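Local coordinates for protein trichothecene 3-O-acetyltransferase (Gibberella zeae, PDB 2RKV) that transfers an acetyl group from acetyl coenzyme A to the C3 hydroxyl of trichothecene mycotoxins such as T-2 toxin, as a member of the BAHD acyltransferase superfamily, at residues G11-P14 with G15-S18; R102-G105 with Y106-A109; M188-R192 with K193-P197; M299-S302 with N303-G307; R348-A351 with T352-N356. All coordinates share one frame; numbering follows the deposited sequence.

Contact 1: residues G11-P14 with G15-S18; sequences GQLP and GLLS
Leu17 folds back over the backbone of residues 11-13, inside a tight helix-like turn of the loop between strands 5-6 and 20-28. Its CB starts 3.8 Å from Leu13 O. CG, turned away from its own carbonyl carbon (chi1 -75°), continues toward Gly11 and comes 3.4 Å from Gly11 O. At the tip the two methyls divide: CD2 approaches Gly11 O to 3.3 Å, while CD1 leans to Gln12 O. Leucine suits this place: its methyls fill the inside of the turn, over the backbone and against Leu7, and bring no polar group to compete for Leu13 O. The turn itself is held by Leu13 O, which receives Leu17 N at 3.2 Å in a fairly straight bond and a weaker, bent one from Leu16 N. Pro14, having no N-H to give, sits well at the start of such a turn, and Gly15 follows it with helical backbone angles.

Leu13 and Leu16 lie side by side and point the same way, with their CD1 methyls in contact. Leu16 belongs to the pocket that holds the bound T-2 toxin and also touches His156, so the turn presents an apolar side chain to the ligand. The amide of Gln12 is engaged elsewhere, its OE1 accepting from Ser73 N. At the far end Ser18 OG bonds to Gly15 O at 3.1 Å, arriving from above the carbonyl plane.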
# COMPACT_ATOMS: atom_id res chain seq x y z
N GLY A 11 -7.65 12.33 1.07
CA GLY A 11 -8.49 11.13 1.07
C GLY A 11 -9.81 11.31 0.34
O GLY A 11 -10.60 10.36 0.22
N GLN A 12 -10.08 12.53 -0.13
CA GLN A 12 -11.26 12.77 -0.93
C GLN A 12 -10.98 12.43 -2.41
O GLN A 12 -11.87 12.57 -3.24
CB GLN A 12 -11.78 14.21 -0.77
CG GLN A 12 -11.91 14.73 0.68
CD GLN A 12 -13.17 14.24 1.42
OE1 GLN A 12 -14.07 13.64 0.83
NE2 GLN A 12 -13.23 14.52 2.72
N LEU A 13 -9.75 12.01 -2.73
CA LEU A 13 -9.41 11.51 -4.08
C LEU A 13 -10.36 10.37 -4.46
O LEU A 13 -10.50 9.40 -3.70
CB LEU A 13 -7.95 11.01 -4.14
CG LEU A 13 -6.83 12.05 -4.22
CD1 LEU A 13 -5.48 11.46 -3.83
CD2 LEU A 13 -6.77 12.67 -5.61
N PRO A 14 -11.03 10.49 -5.63
CA PRO A 14 -12.02 9.50 -6.07
C PRO A 14 -11.50 8.06 -6.10
O PRO A 14 -12.24 7.13 -5.76
CB PRO A 14 -12.35 9.95 -7.50
CG PRO A 14 -12.13 11.41 -7.47
CD PRO A 14 -10.92 11.61 -6.59
N GLY A 15 -10.25 7.88 -6.51
CA GLY A 15 -9.63 6.55 -6.58
C GLY A 15 -9.51 5.89 -5.22
O GLY A 15 -9.80 4.70 -5.07
N LEU A 16 -9.09 6.67 -4.23
CA LEU A 16 -8.86 6.15 -2.88
C LEU A 16 -10.18 5.79 -2.19
O LEU A 16 -10.23 4.83 -1.41
CB LEU A 16 -8.07 7.16 -2.05
CG LEU A 16 -6.68 7.49 -2.57
CD1 LEU A 16 -5.96 8.37 -1.57
CD2 LEU A 16 -5.86 6.24 -2.86
N LEU A 17 -11.22 6.55 -2.49
CA LEU A 17 -12.54 6.33 -1.88
C LEU A 17 -13.24 5.03 -2.27
O LEU A 17 -14.20 4.63 -1.61
CB LEU A 17 -13.46 7.54 -2.11
CG LEU A 17 -13.19 8.79 -1.27
CD1 LEU A 17 -14.11 9.92 -1.69
CD2 LEU A 17 -13.36 8.49 0.22
N SER A 18 -12.76 4.36 -3.32
CA SER A 18 -13.38 3.11 -3.80
C SER A 18 -12.55 1.84 -3.52
O SER A 18 -12.97 0.72 -3.87
CB SER A 18 -13.67 3.22 -5.30
OG SER A 18 -12.47 3.44 -6.03

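Contact 2: residues R102-G105 with Y106-A109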
# COMPACT_ATOMS: atom_id res chain seq x y z
N ARG A 102 4.92 -22.92 3.13
CA ARG A 102 6.36 -23.01 3.36
C ARG A 102 7.10 -23.56 2.15
O ARG A 102 8.12 -23.01 1.74
CB ARG A 102 6.65 -23.84 4.62
CG ARG A 102 6.26 -23.11 5.89
CD ARG A 102 6.14 -24.06 7.07
NE ARG A 102 5.93 -23.32 8.31
CZ ARG A 102 5.73 -23.88 9.50
NH1 ARG A 102 5.71 -25.20 9.63
NH2 ARG A 102 5.55 -23.11 10.57
N LYS A 103 6.58 -24.64 1.56
CA LYS A 103 7.21 -25.27 0.40
C LYS A 103 7.30 -24.31 -0.81
O LYS A 103 8.32 -24.30 -1.52
CB LYS A 103 6.47 -26.55 0.01
CG LYS A 103 7.07 -27.30 -1.17
N ALA A 104 6.25 -23.52 -1.02
CA ALA A 104 6.18 -22.60 -2.16
C ALA A 104 6.76 -21.21 -1.87
O ALA A 104 6.80 -20.36 -2.76
CB ALA A 104 4.75 -22.48 -2.64
N GLY A 105 7.20 -20.98 -0.64
CA GLY A 105 7.78 -19.69 -0.24
C GLY A 105 6.77 -18.55 -0.12
O GLY A 105 7.09 -17.40 -0.41
N TYR A 106 5.56 -18.88 0.32
CA TYR A 106 4.50 -17.89 0.56
C TYR A 106 4.13 -17.05 -0.69
O TYR A 106 4.19 -15.81 -0.66
CB TYR A 106 4.85 -16.99 1.76
CG TYR A 106 5.54 -17.71 2.89
CD1 TYR A 106 6.93 -17.65 3.04
CD2 TYR A 106 4.81 -18.47 3.81
CE1 TYR A 106 7.57 -18.32 4.07
CE2 TYR A 106 5.45 -19.14 4.86
CZ TYR A 106 6.83 -19.06 4.97
OH TYR A 106 7.50 -19.70 5.99
N PRO A 107 3.70 -17.71 -1.78
CA PRO A 107 3.36 -16.98 -2.99
C PRO A 107 2.06 -16.18 -2.87
O PRO A 107 1.17 -16.56 -2.10
CB PRO A 107 3.19 -18.09 -4.04
CG PRO A 107 2.77 -19.26 -3.26
CD PRO A 107 3.49 -19.16 -1.94
N MET A 108 1.97 -15.10 -3.64
CA MET A 108 0.78 -14.26 -3.65
C MET A 108 -0.48 -15.05 -4.00
O MET A 108 -1.56 -14.79 -3.46
CB MET A 108 0.95 -13.11 -4.63
CG MET A 108 0.09 -11.91 -4.31
SD MET A 108 0.41 -10.60 -5.49
CE MET A 108 -0.23 -9.16 -4.62
N ALA A 109 -0.32 -16.03 -4.89
CA ALA A 109 -1.44 -16.86 -5.34
C ALA A 109 -2.10 -17.65 -4.21
O ALA A 109 -3.27 -18.03 -4.32
CB ALA A 109 -0.98 -17.80 -6.47
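Arg102 lays its aliphatic stem against the far end of the Tyr106 ring, Arg102 CG standing 3.6 Å from Tyr106 OH. The two side chains cross obliquely, and the guanidinium plane stands at 90° to the ring, so this is contact through the methylene rather than a stack. From CG to NE the arginine is extended, which carries the charge beyond the tyrosine. There NE forms a salt bridge with Glu398, whose OE2 also bonds Tyr106 OH. One carboxylate oxygen thus serves both NE and the phenol, fixing the two polar ends relative to each other; NH1 pairs with Glu99 on the same helix.

Ala104 comes next, Ala104 CB lying 3.6 Å from Pro107 CD. A single methyl is enough here, because the proline ring is brought right up against it by the turning chain.

Gly105 makes that change of direction. It ends helix 98-104 in a Schellman motif: phi is positive (72°), a region in which glycine is the least strained residue, and its N bonds to Arg102 O at 3.3 Å. The chain leaves the helix toward Tyr106, which also has positive phi and whose ring lies back beside the peptide just made, Tyr106 CD1 3.3 Å from Gly105 C, at an oblique approach. Tyr106 CG is on the N side of its CA at a chi1 of -38°, and the side chain consequently runs back toward Arg102. Tyr106 O accepts from Arg401 NE, which anchors the departing chain to strand 399-401.

Contact 3: residues M188-R192 with K193-P197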
# COMPACT_ATOMS: atom_id res chain seq x y z
N MET A 188 -4.10 9.54 17.11
CA MET A 188 -5.33 8.88 16.66
C MET A 188 -6.53 9.82 16.58
O MET A 188 -7.58 9.46 16.03
CB MET A 188 -5.67 7.71 17.60
CG MET A 188 -4.78 6.50 17.43
SD MET A 188 -4.98 5.68 15.82
CE MET A 188 -6.46 4.73 16.06
N ASN A 189 -6.37 11.04 17.11
CA ASN A 189 -7.49 11.97 17.22
C ASN A 189 -7.21 13.36 16.66
O ASN A 189 -8.03 14.28 16.81
CB ASN A 189 -7.98 12.01 18.67
CG ASN A 189 -8.66 10.72 19.08
OD1 ASN A 189 -8.12 9.94 19.88
ND2 ASN A 189 -9.83 10.46 18.49
N LEU A 190 -6.07 13.52 15.98
CA LEU A 190 -5.80 14.77 15.28
C LEU A 190 -6.90 15.06 14.27
O LEU A 190 -7.38 14.16 13.58
CB LEU A 190 -4.45 14.71 14.57
CG LEU A 190 -3.19 14.60 15.44
CD1 LEU A 190 -1.99 14.35 14.55
CD2 LEU A 190 -2.99 15.85 16.29
N ASP A 191 -7.31 16.32 14.19
CA ASP A 191 -8.25 16.74 13.17
C ASP A 191 -7.61 16.55 11.79
O ASP A 191 -6.45 16.93 11.58
CB ASP A 191 -8.67 18.19 13.37
CG ASP A 191 -9.96 18.53 12.64
OD1 ASP A 191 -10.87 17.67 12.56
OD2 ASP A 191 -10.06 19.66 12.15
N ARG A 192 -8.36 15.96 10.87
CA ARG A 192 -7.81 15.61 9.56
C ARG A 192 -7.96 16.73 8.55
O ARG A 192 -7.07 16.94 7.74
CB ARG A 192 -8.49 14.36 8.99
CG ARG A 192 -8.58 13.21 9.98
CD ARG A 192 -8.89 11.91 9.27
NE ARG A 192 -8.87 10.79 10.21
CZ ARG A 192 -8.81 9.51 9.83
NH1 ARG A 192 -8.77 9.20 8.54
NH2 ARG A 192 -8.78 8.56 10.75
N LYS A 193 -9.08 17.45 8.58
CA LYS A 193 -9.40 18.40 7.51
C LYS A 193 -8.46 19.61 7.48
O LYS A 193 -8.43 20.34 6.49
CB LYS A 193 -10.86 18.84 7.55
CG LYS A 193 -11.23 19.72 8.74
CD LYS A 193 -12.73 20.06 8.75
CE LYS A 193 -13.12 21.09 7.70
NZ LYS A 193 -14.60 21.38 7.72
N THR A 194 -7.70 19.80 8.55
CA THR A 194 -6.79 20.95 8.64
C THR A 194 -5.32 20.52 8.67
O THR A 194 -4.42 21.37 8.78
CB THR A 194 -7.08 21.81 9.88
OG1 THR A 194 -6.94 20.99 11.05
CG2 THR A 194 -8.50 22.41 9.81
N ILE A 195 -5.06 19.22 8.55
CA ILE A 195 -3.70 18.69 8.77
C ILE A 195 -2.69 19.06 7.68
O ILE A 195 -1.47 19.03 7.91
CB ILE A 195 -3.71 17.16 9.07
CG1 ILE A 195 -2.53 16.81 9.98
CG2 ILE A 195 -3.77 16.33 7.77
CD1 ILE A 195 -2.62 15.45 10.66
N VAL A 196 -3.19 19.40 6.49
CA VAL A 196 -2.37 19.96 5.42
C VAL A 196 -2.78 21.41 5.23
O VAL A 196 -3.87 21.69 4.70
CB VAL A 196 -2.53 19.18 4.08
CG1 VAL A 196 -1.62 19.79 3.00
CG2 VAL A 196 -2.20 17.70 4.26
N PRO A 197 -1.95 22.36 5.69
CA PRO A 197 -2.28 23.78 5.52
C PRO A 197 -2.36 24.15 4.04
O PRO A 197 -1.47 23.79 3.27
CB PRO A 197 -1.10 24.49 6.19
CG PRO A 197 -0.47 23.47 7.09
CD PRO A 197 -0.67 22.16 6.40
O HOH W 1 -8.42 21.64 13.21
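A type I beta turn from Arg192 to Ile195 reverses the chain in the long connection between helix 182-187 and strand 229-236. Its closing bond runs from Ile195 N to Arg192 O, 3.1 Å long and nearly straight at the hydrogen (169°), although the donor stands well above the carbonyl plane.

On the outer side, Asp191 and Thr194 cross at about a right angle. Asp191 OD2 and Thr194 OG1 are 3.6 Å apart and are joined through a water, 2.8 Å from OD2, to which it donates, and 2.7 Å from OG1. Thr194 OG1 sits between its backbone N and carbonyl carbon (chi1 59°), the rotation that turns the hydroxyl to the aspartate. Lys193 runs alongside Asp191, with CG 3.6 Å from Asp191 OD2, but then bends so that NZ is 6.6 Å from OD2; polar and charged side chains suit this exposed corner.

Ile195 and Leu190 supply the apolar contact. Ile195 CD1 meets Leu190 CD1 at 4.1 Å, the two side chains crossing almost perpendicularly, while Ile195 CG2 lies against Arg192 O. The buried Arg192 side chain runs into the protein, giving NH1 to Ala158 O and making a cation-pi contact with Trp55. With aspartate and threonine hydrated at its outer edge, this is the arrangement of a surface type I turn closed by its i to i+3 backbone bond.

Contact 4: residues M299-S302 with N303-G307; sequences MGVS and NNYPG
The ring of Tyr305 has Gly307 N over one face, 3.6 Å above the plane and displaced toward the rim, while Val301 CG1 approaches obliquely, 3.7 Å from Tyr305 CG. The ring belongs to the last residue of a type I beta turn, Ser302 to Tyr305, in the loop leading from helix 296-299 into strand 310-318. Val301 meets the root of the side chain more closely than the ring, CG1 being 3.4 Å from Tyr305 CB. It owes that position to its torsion, which sets CG1 opposite the backbone N (chi1 172°) and on the side of the turn. A beta-branched residue suits this extended approach to the corner, and Gly300 before it supplies the positive phi of the Schellman motif that ends the helix.

Beyond the root, the ring leads away from residues 299-302 to contact Arg192 and Ile195, and its OH bonds to Asp8. Closing the turn, Tyr305 N reaches Ser302 O at 3.0 Å, nearly straight at the hydrogen but from above the carbonyl plane.

Ser302 braces the corner a second way, as an ST turn, its OG swung to the carbonyl side (chi1 169°). That OG bonds Glu183 OE2, and the other oxygen of the carboxylate takes Asn304 ND2, which pins the turn to helix 182-187. Asn304 OD1 has Arg169 as partner, so both ends of the amide are used. Within the ST turn, Ser302 OG receives the backbone Asn304 N at 2.9 Å.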
# COMPACT_ATOMS: atom_id res chain seq x y z
N MET A 299 5.35 17.03 6.44
CA MET A 299 4.29 17.84 7.03
C MET A 299 4.47 18.03 8.55
O MET A 299 3.70 18.77 9.18
CB MET A 299 2.93 17.21 6.72
CG MET A 299 1.79 18.20 6.51
SD MET A 299 2.01 19.37 5.13
CE MET A 299 2.69 18.35 3.84
N GLY A 300 5.48 17.37 9.12
CA GLY A 300 5.73 17.42 10.56
C GLY A 300 4.68 16.67 11.37
O GLY A 300 4.39 17.03 12.52
N VAL A 301 4.11 15.62 10.77
CA VAL A 301 3.04 14.85 11.40
C VAL A 301 3.60 13.53 11.96
O VAL A 301 4.49 12.92 11.36
CB VAL A 301 1.88 14.60 10.40
CG1 VAL A 301 0.83 13.63 10.96
CG2 VAL A 301 1.22 15.92 10.00
N SER A 302 3.07 13.11 13.11
CA SER A 302 3.48 11.88 13.77
C SER A 302 3.33 10.65 12.87
O SER A 302 2.36 10.54 12.13
CB SER A 302 2.62 11.67 15.02
OG SER A 302 2.79 10.38 15.56
N ASN A 303 4.29 9.74 12.95
CA ASN A 303 4.20 8.44 12.29
C ASN A 303 2.95 7.66 12.74
O ASN A 303 2.49 6.74 12.06
CB ASN A 303 5.46 7.61 12.57
CG ASN A 303 5.50 6.32 11.78
OD1 ASN A 303 5.50 6.33 10.54
ND2 ASN A 303 5.54 5.20 12.48
N ASN A 304 2.42 8.04 13.90
CA ASN A 304 1.23 7.39 14.44
C ASN A 304 -0.09 7.97 13.94
O ASN A 304 -1.16 7.49 14.34
CB ASN A 304 1.28 7.36 15.98
CG ASN A 304 2.36 6.45 16.51
OD1 ASN A 304 2.68 5.43 15.89
ND2 ASN A 304 2.95 6.82 17.64
N TYR A 305 -0.03 8.99 13.09
CA TYR A 305 -1.26 9.54 12.50
C TYR A 305 -1.89 8.49 11.59
O TYR A 305 -1.25 8.01 10.66
CB TYR A 305 -0.96 10.82 11.72
CG TYR A 305 -2.17 11.39 11.02
CD1 TYR A 305 -3.25 11.86 11.77
CD2 TYR A 305 -2.23 11.47 9.63
CE1 TYR A 305 -4.36 12.38 11.15
CE2 TYR A 305 -3.35 12.00 8.99
CZ TYR A 305 -4.41 12.47 9.77
OH TYR A 305 -5.53 12.99 9.17
N PRO A 306 -3.14 8.09 11.89
CA PRO A 306 -3.75 6.95 11.21
C PRO A 306 -4.44 7.24 9.87
O PRO A 306 -5.04 6.34 9.28
CB PRO A 306 -4.80 6.48 12.21
CG PRO A 306 -5.29 7.78 12.81
CD PRO A 306 -4.03 8.65 12.93
N GLY A 307 -4.35 8.48 9.40
CA GLY A 307 -5.12 8.89 8.23
C GLY A 307 -4.44 8.60 6.90
O GLY A 307 -3.64 7.65 6.77

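Contact 5: residues R348-A351 with T352-N356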
# COMPACT_ATOMS: atom_id res chain seq x y z
N ARG A 348 0.90 20.24 -0.29
CA ARG A 348 0.01 21.37 0.02
C ARG A 348 -0.74 21.83 -1.23
O ARG A 348 -1.91 22.19 -1.16
CB ARG A 348 0.79 22.53 0.64
CG ARG A 348 1.27 22.24 2.05
CD ARG A 348 2.06 23.42 2.59
NE ARG A 348 1.20 24.58 2.84
CZ ARG A 348 1.62 25.84 2.94
NH1 ARG A 348 2.91 26.14 2.81
NH2 ARG A 348 0.74 26.81 3.17
N GLY A 349 -0.06 21.81 -2.38
CA GLY A 349 -0.68 22.18 -3.65
C GLY A 349 -1.80 21.24 -4.05
O GLY A 349 -2.90 21.69 -4.39
N LEU A 350 -1.52 19.94 -4.00
CA LEU A 350 -2.54 18.93 -4.30
C LEU A 350 -3.75 19.07 -3.37
O LEU A 350 -4.90 19.10 -3.83
CB LEU A 350 -1.95 17.52 -4.23
CG LEU A 350 -2.95 16.38 -4.46
CD1 LEU A 350 -3.65 16.47 -5.83
CD2 LEU A 350 -2.29 15.04 -4.30
N ALA A 351 -3.50 19.18 -2.06
CA ALA A 351 -4.58 19.35 -1.09
C ALA A 351 -5.39 20.61 -1.38
O ALA A 351 -6.61 20.59 -1.33
CB ALA A 351 -4.05 19.36 0.35
N THR A 352 -4.71 21.70 -1.72
CA THR A 352 -5.37 22.98 -2.00
C THR A 352 -6.25 22.90 -3.25
O THR A 352 -7.40 23.35 -3.24
CB THR A 352 -4.35 24.15 -2.11
OG1 THR A 352 -3.63 24.24 -0.88
CG2 THR A 352 -5.07 25.47 -2.34
N TYR A 353 -5.72 22.30 -4.32
CA TYR A 353 -6.49 22.11 -5.54
C TYR A 353 -7.76 21.30 -5.27
O TYR A 353 -8.86 21.65 -5.72
CB TYR A 353 -5.66 21.42 -6.63
CG TYR A 353 -6.39 21.33 -7.94
CD1 TYR A 353 -6.37 22.39 -8.85
CD2 TYR A 353 -7.13 20.19 -8.27
CE1 TYR A 353 -7.05 22.30 -10.06
CE2 TYR A 353 -7.82 20.10 -9.49
CZ TYR A 353 -7.77 21.16 -10.37
OH TYR A 353 -8.44 21.08 -11.58
N LEU A 354 -7.61 20.20 -4.52
CA LEU A 354 -8.76 19.38 -4.13
C LEU A 354 -9.75 20.22 -3.33
O LEU A 354 -10.95 20.23 -3.61
CB LEU A 354 -8.28 18.18 -3.32
CG LEU A 354 -7.66 17.06 -4.16
CD1 LEU A 354 -6.79 16.17 -3.26
CD2 LEU A 354 -8.72 16.23 -4.90
N HIS A 355 -9.25 20.92 -2.32
CA HIS A 355 -10.11 21.73 -1.47
C HIS A 355 -10.91 22.76 -2.28
O HIS A 355 -12.11 22.97 -2.02
CB HIS A 355 -9.25 22.43 -0.41
CG HIS A 355 -10.02 23.34 0.50
ND1 HIS A 355 -11.00 22.88 1.36
CD2 HIS A 355 -9.95 24.68 0.70
CE1 HIS A 355 -11.50 23.89 2.04
NE2 HIS A 355 -10.88 24.99 1.66
N ASN A 356 -10.26 23.37 -3.26
CA ASN A 356 -10.85 24.44 -4.07
C ASN A 356 -11.83 23.96 -5.13
O ASN A 356 -12.51 24.77 -5.77
CB ASN A 356 -9.75 25.27 -4.75
CG ASN A 356 -8.94 26.11 -3.77
OD1 ASN A 356 -9.37 26.38 -2.64
ND2 ASN A 356 -7.76 26.55 -4.22
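Leu350 lies alongside Leu354 in the familiar i to i+4 packing of leucines, both side chains pointing the same way and Leu350 CG 4.0 Å from Leu354 CD1. Both sit on the buried side of alpha helix 340-356, in its last turns. Leu354 CG is swung off its carbonyl side (chi1 -76°), which directs the side chain back toward the preceding turn, and its CD1 also lies 3.5 Å from Leu350 O. Leu350 continues inward to touch Leu10.

Regular i to i+4 backbone bonds carry the helix through this region. Tyr353 N reaches Gly349 O at 2.9 Å, and Gly349 is buried, with no side chain to accommodate. His355 N bonds Ala351 O at 2.8 Å; its imidazole turns outward and stacks on Tyr198.

Thr352 adds a side-chain bond to this pattern. At a chi1 of -59° the hydroxyl turns back along the helix and donates to the carbonyl that already receives its own N-H, a common way for a buried threonine to satisfy its hydroxyl in a helix. The same OG1 accepts from Leu199 N, linking the helix to the chain that passes over it, and Arg348 NE gives a further bond there, to Pro197 O. Arg348 O is thus gripped from opposite faces of its carbonyl plane, by Thr352 N at 2.9 Å and Thr352 OG1 at 2.7 Å.

From the N terminus, the contacts follow one another in series, each a local turn, cap or helical step; none encloses or crosses another. Contact 1 bends the loop between strands 5-6 and 20-28. Contact 2 ends helix 98-104 and stands apart from the others, its centre 32 Å or more from each of theirs. The other four lie in one region. Contacts 3, 4 and 5 touch pairwise: 3 and 4, two type I turns with centres about 9 Å apart, where Ile195 O meets Met299 CG; 3 and 5 through Val196 and Ala351; 4 and 5 where Met299 SD lies against Arg348 CG. Contact 1 joins through contact 5, Leu13 touching Leu354. Together they join loops distant in sequence to one helix.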